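Local coordinates for VP4 CORE protein (Bluetongue virus, PDB 2JHP), which caps viral messenger RNA as a multifunctional enzyme of the virus core, binding guanine and S-adenosyl-L-homocysteine at separate sites along its length, at residues Q61-G66 and T84-I89; R308-N311 and E315-C318. All blocks are in the same frame, centred on the assembly; numbering follows the deposited sequence.

Overall arrangement
Contact 1 (61-66 with 84-89) and contact 2 (308-311 with 315-318) lie on opposite sides of the chain's centre, their own centres 59 Å apart and their nearest atoms about 47 Å apart. They share no helix, strand or sheet and follow each other in series along the chain. Contact 1 ties helix 59-64 to the start of edge strand 87-88 of a parallel five-stranded sheet; contact 2 begins where strand 302-308 leaves a mixed seven-stranded sheet of strand order 3-2-1-4-5-7-6, the order of Rossmann-like methyltransferases. One contact is ionic, the other apolar, and their separation is consistent with separate modules along an elongated capping enzyme.

Contact 1: residues Q61-G66 and T84-I89; sequences QLRGHG and TVDVRI
Arg-63 and Asp-86 form a buried, end-on salt bridge at the edge of a parallel beta sheet, joining the last turn of helix 59-64 to the turn just before edge strand 87-88. The guanidinium meets the carboxylate edge to edge, with the two planes only 11° apart. NH2 of Arg-63 reaches OD2 of Asp-86 at 2.9 Å in the straightest of the three bonds (156°), using the syn lone pair. OD1 of Asp-86 takes both NH1 (2.8 Å) and NH2 (2.9 Å) of Arg-63. A bend at chi2 (-64°) carries the arginine tip across to the carboxylate, although the CA atoms of Arg-63 and Asp-86 stay 11.7 Å apart. All the close packing is thus in two charged ends; no other residues of the two segments touch, and Arg-88, farther along the strand, is exposed. Neighbours fix the groups further: NH1 also donates to Phe-67 O and NH2 to Leu-489 O, while Asp-86 accepts from Phe-69 N and Thr-490 OG1. These donors probably stabilise the carboxylate of Asp-86 as the anion. Behind Arg-63 the helix closes in a Schellman motif, where Gly-66, at positive phi, sends its N back to Arg-63 O at 2.9 Å.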
loop_
_atom_site.group_PDB
_atom_site.type_symbol
_atom_site.label_atom_id
_atom_site.label_comp_id
_atom_site.label_asym_id
_atom_site.label_seq_id
_atom_site.Cartn_x
_atom_site.Cartn_y
_atom_site.Cartn_z
ATOM N N GLN A 61 13.933 -17.425 11.718
ATOM C CA GLN A 61 15.020 -18.176 11.102
ATOM C C GLN A 61 14.543 -18.706 9.768
ATOM O O GLN A 61 15.196 -18.485 8.741
ATOM C CB GLN A 61 15.512 -19.309 11.996
ATOM C CG GLN A 61 16.438 -18.829 13.083
ATOM C CD GLN A 61 17.031 -19.961 13.931
ATOM O OE1 GLN A 61 16.322 -20.884 14.353
ATOM N NE2 GLN A 61 18.338 -19.875 14.193
ATOM N N LEU A 62 13.383 -19.362 9.780
ATOM C CA LEU A 62 12.816 -19.918 8.548
ATOM C C LEU A 62 12.428 -18.837 7.538
ATOM O O LEU A 62 12.602 -19.023 6.336
ATOM C CB LEU A 62 11.654 -20.881 8.841
ATOM C CG LEU A 62 12.026 -22.235 9.464
ATOM C CD1 LEU A 62 10.800 -23.109 9.725
ATOM C CD2 LEU A 62 13.033 -22.993 8.607
ATOM N N ARG A 63 11.928 -17.702 8.021
ATOM C CA ARG A 63 11.611 -16.586 7.121
ATOM C C ARG A 63 12.857 -15.984 6.468
ATOM O O ARG A 63 12.815 -15.564 5.310
ATOM C CB ARG A 63 10.808 -15.507 7.836
ATOM C CG ARG A 63 9.347 -15.866 8.072
ATOM C CD ARG A 63 8.552 -16.044 6.822
ATOM N NE ARG A 63 7.133 -16.015 7.134
ATOM C CZ ARG A 63 6.183 -16.647 6.444
ATOM N NH1 ARG A 63 6.494 -17.397 5.394
ATOM N NH2 ARG A 63 4.913 -16.547 6.817
ATOM N N GLY A 64 13.959 -15.964 7.211
ATOM C CA GLY A 64 15.238 -15.499 6.690
ATOM C C GLY A 64 15.733 -16.417 5.594
ATOM O O GLY A 64 16.497 -16.003 4.715
ATOM N N HIS A 65 15.282 -17.666 5.652
ATOM C CA HIS A 65 15.557 -18.652 4.618
ATOM C C HIS A 65 14.628 -18.549 3.408
ATOM O O HIS A 65 14.888 -19.171 2.376
ATOM C CB HIS A 65 15.475 -20.060 5.206
ATOM C CG HIS A 65 16.731 -20.492 5.882
ATOM N ND1 HIS A 65 17.854 -20.880 5.181
ATOM C CD2 HIS A 65 17.052 -20.584 7.194
ATOM C CE1 HIS A 65 18.812 -21.194 6.035
ATOM N NE2 HIS A 65 18.349 -21.028 7.261
ATOM N N GLY A 66 13.555 -17.775 3.543
ATOM C CA GLY A 66 12.538 -17.673 2.508
ATOM C C GLY A 66 11.420 -18.707 2.560
ATOM O O GLY A 66 10.779 -18.959 1.553
ATOM N N THR A 84 0.627 -20.066 11.796
ATOM C CA THR A 84 -0.511 -20.187 10.881
ATOM C C THR A 84 -0.024 -20.498 9.465
ATOM O O THR A 84 0.917 -19.871 8.971
ATOM C CB THR A 84 -1.373 -18.902 10.857
ATOM O OG1 THR A 84 -1.750 -18.550 12.191
ATOM C CG2 THR A 84 -2.635 -19.105 10.029
ATOM N N VAL A 85 -0.667 -21.474 8.830
ATOM C CA VAL A 85 -0.304 -21.925 7.484
ATOM C C VAL A 85 -0.503 -20.821 6.439
ATOM O O VAL A 85 -1.589 -20.253 6.325
ATOM C CB VAL A 85 -1.059 -23.242 7.126
ATOM C CG1 VAL A 85 -1.224 -23.418 5.650
ATOM C CG2 VAL A 85 -0.317 -24.436 7.694
ATOM N N ASP A 86 0.569 -20.502 5.713
ATOM C CA ASP A 86 0.553 -19.471 4.665
ATOM C C ASP A 86 -0.381 -19.818 3.508
ATOM O O ASP A 86 -1.222 -19.010 3.123
ATOM C CB ASP A 86 1.964 -19.223 4.109
ATOM C CG ASP A 86 2.877 -18.505 5.093
ATOM O OD1 ASP A 86 4.105 -18.707 4.992
ATOM O OD2 ASP A 86 2.381 -17.746 5.956
ATOM N N VAL A 87 -0.209 -21.013 2.947
ATOM C CA VAL A 87 -1.054 -21.491 1.856
ATOM C C VAL A 87 -1.781 -22.733 2.335
ATOM O O VAL A 87 -1.154 -23.768 2.558
ATOM C CB VAL A 87 -0.233 -21.861 0.587
ATOM C CG1 VAL A 87 -1.158 -22.202 -0.584
ATOM C CG2 VAL A 87 0.698 -20.747 0.200
ATOM N N ARG A 88 -3.095 -22.639 2.499
ATOM C CA ARG A 88 -3.861 -23.828 2.868
ATOM C C ARG A 88 -4.431 -24.548 1.654
ATOM O O ARG A 88 -5.318 -24.041 0.972
ATOM C CB ARG A 88 -4.953 -23.537 3.904
ATOM C CG ARG A 88 -5.517 -24.809 4.499
ATOM C CD ARG A 88 -6.318 -24.574 5.755
ATOM N NE ARG A 88 -6.707 -25.854 6.343
ATOM C CZ ARG A 88 -7.371 -26.001 7.485
ATOM N NH1 ARG A 88 -7.741 -24.940 8.193
ATOM N NH2 ARG A 88 -7.667 -27.218 7.921
ATOM N N ILE A 89 -3.884 -25.733 1.401
ATOM C CA ILE A 89 -4.305 -26.590 0.304
ATOM C C ILE A 89 -5.599 -27.297 0.664
ATOM O O ILE A 89 -5.660 -28.012 1.665
ATOM C CB ILE A 89 -3.225 -27.637 -0.056
ATOM C CG1 ILE A 89 -1.890 -26.950 -0.346
ATOM C CG2 ILE A 89 -3.672 -28.503 -1.244
ATOM C CD1 ILE A 89 -1.923 -25.973 -1.514
#

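Contact 2: residues R308-N311 and E315-C318; sequences RIPN and EYHC
Pro-310 and Tyr-316 approach from opposite directions, the proline laying its CG over one face of the phenol ring. This is a CH-pi contact: CG of Pro-310 sits 4.0 Å from the centroid of the Tyr-316 ring, 22° off its normal, and is displaced toward the rim. Its closest ring atom is accordingly CE1 of Tyr-316, 3.7 Å from Pro-310 CG, while CD of the proline rests 3.8 Å from CZ of the tyrosine, so two proline carbons follow the ring toward its hydroxyl. Ile-309 runs at about a right angle to the tyrosine. Its CG2, placed anti to the backbone N, meets Tyr-316 OH at 3.7 Å, whereas the end of the side chain leads away. Ile-309 also touches Val-366 and Val-370 of helix 363-373, and Pro-310 touches Phe-283 of helix 280-295. Tyr-316 holds CG between its backbone N and carbonyl carbon (chi1 63°), which extends the ring across to the proline. No hydrogen bond joins the segments; the backbone of Tyr-316 pairs with Val-361. The arrangement is plain apolar packing of a strand-to-strand connection, linking the end of strand 302-308 in a Rossmann-like sheet to the two-stranded antiparallel sheet of 315-320 and 357-362.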
loop_
_atom_site.group_PDB
_atom_site.type_symbol
_atom_site.label_atom_id
_atom_site.label_comp_id
_atom_site.label_asym_id
_atom_site.label_seq_id
_atom_site.Cartn_x
_atom_site.Cartn_y
_atom_site.Cartn_z
ATOM N N ARG A 308 -30.148 15.501 -12.589
ATOM C CA ARG A 308 -30.814 14.930 -13.773
ATOM C C ARG A 308 -30.659 15.859 -14.973
ATOM O O ARG A 308 -30.892 17.059 -14.868
ATOM C CB ARG A 308 -32.298 14.550 -13.523
ATOM C CG ARG A 308 -33.091 15.464 -12.580
ATOM C CD ARG A 308 -33.028 15.018 -11.098
ATOM N NE ARG A 308 -34.290 14.453 -10.631
ATOM C CZ ARG A 308 -35.173 15.105 -9.883
ATOM N NH1 ARG A 308 -34.952 16.361 -9.502
ATOM N NH2 ARG A 308 -36.292 14.493 -9.523
ATOM N N ILE A 309 -30.223 15.290 -16.096
ATOM C CA ILE A 309 -30.100 16.021 -17.358
ATOM C C ILE A 309 -31.469 16.190 -18.017
ATOM O O ILE A 309 -32.172 15.201 -18.246
ATOM C CB ILE A 309 -29.181 15.295 -18.357
ATOM C CG1 ILE A 309 -28.031 14.619 -17.617
ATOM C CG2 ILE A 309 -28.684 16.273 -19.434
ATOM C CD1 ILE A 309 -27.493 13.371 -18.287
ATOM N N PRO A 310 -31.849 17.446 -18.314
ATOM C CA PRO A 310 -33.115 17.790 -18.988
ATOM C C PRO A 310 -33.225 17.218 -20.409
ATOM O O PRO A 310 -32.209 16.886 -21.026
ATOM C CB PRO A 310 -33.086 19.321 -19.025
ATOM C CG PRO A 310 -31.632 19.687 -18.894
ATOM C CD PRO A 310 -31.058 18.648 -17.980
ATOM N N ASN A 311 -34.448 17.103 -20.916
ATOM C CA ASN A 311 -34.676 16.542 -22.244
ATOM C C ASN A 311 -34.869 17.627 -23.288
ATOM O O ASN A 311 -34.425 17.498 -24.430
ATOM C CB ASN A 311 -35.896 15.617 -22.233
ATOM C CG ASN A 311 -35.759 14.472 -21.244
ATOM O OD1 ASN A 311 -34.705 14.283 -20.616
ATOM N ND2 ASN A 311 -36.835 13.694 -21.104
ATOM N N GLU A 315 -28.634 23.143 -24.035
ATOM C CA GLU A 315 -27.636 23.705 -23.144
ATOM C C GLU A 315 -28.356 24.387 -21.981
ATOM O O GLU A 315 -29.545 24.708 -22.081
ATOM C CB GLU A 315 -26.717 24.684 -23.873
ATOM C CG GLU A 315 -27.381 26.001 -24.257
ATOM C CD GLU A 315 -26.394 27.143 -24.412
ATOM O OE1 GLU A 315 -25.177 26.928 -24.195
ATOM O OE2 GLU A 315 -26.845 28.263 -24.751
ATOM N N TYR A 316 -27.628 24.592 -20.886
ATOM C CA TYR A 316 -28.188 25.121 -19.645
ATOM C C TYR A 316 -27.080 25.408 -18.641
ATOM O O TYR A 316 -25.902 25.146 -18.906
ATOM C CB TYR A 316 -29.211 24.145 -19.045
ATOM C CG TYR A 316 -28.653 22.790 -18.635
ATOM C CD1 TYR A 316 -28.496 21.755 -19.567
ATOM C CD2 TYR A 316 -28.303 22.536 -17.309
ATOM C CE1 TYR A 316 -27.988 20.501 -19.176
ATOM C CE2 TYR A 316 -27.810 21.298 -16.918
ATOM C CZ TYR A 316 -27.653 20.284 -17.852
ATOM O OH TYR A 316 -27.153 19.061 -17.459
ATOM N N HIS A 317 -27.461 25.939 -17.484
ATOM C CA HIS A 317 -26.483 26.327 -16.473
ATOM C C HIS A 317 -26.756 25.737 -15.094
ATOM O O HIS A 317 -27.887 25.358 -14.769
ATOM C CB HIS A 317 -26.371 27.850 -16.391
ATOM C CG HIS A 317 -25.870 28.485 -17.648
ATOM N ND1 HIS A 317 -24.529 28.570 -17.954
ATOM C CD2 HIS A 317 -26.531 29.070 -18.678
ATOM C CE1 HIS A 317 -24.383 29.180 -19.117
ATOM N NE2 HIS A 317 -25.583 29.496 -19.579
ATOM N N CYS A 318 -25.693 25.664 -14.295
ATOM C CA CYS A 318 -25.767 25.172 -12.931
ATOM C C CYS A 318 -24.556 25.640 -12.112
ATOM O O CYS A 318 -23.610 26.206 -12.659
ATOM C CB CYS A 318 -25.838 23.647 -12.929
ATOM S SG CYS A 318 -24.309 22.850 -13.390
#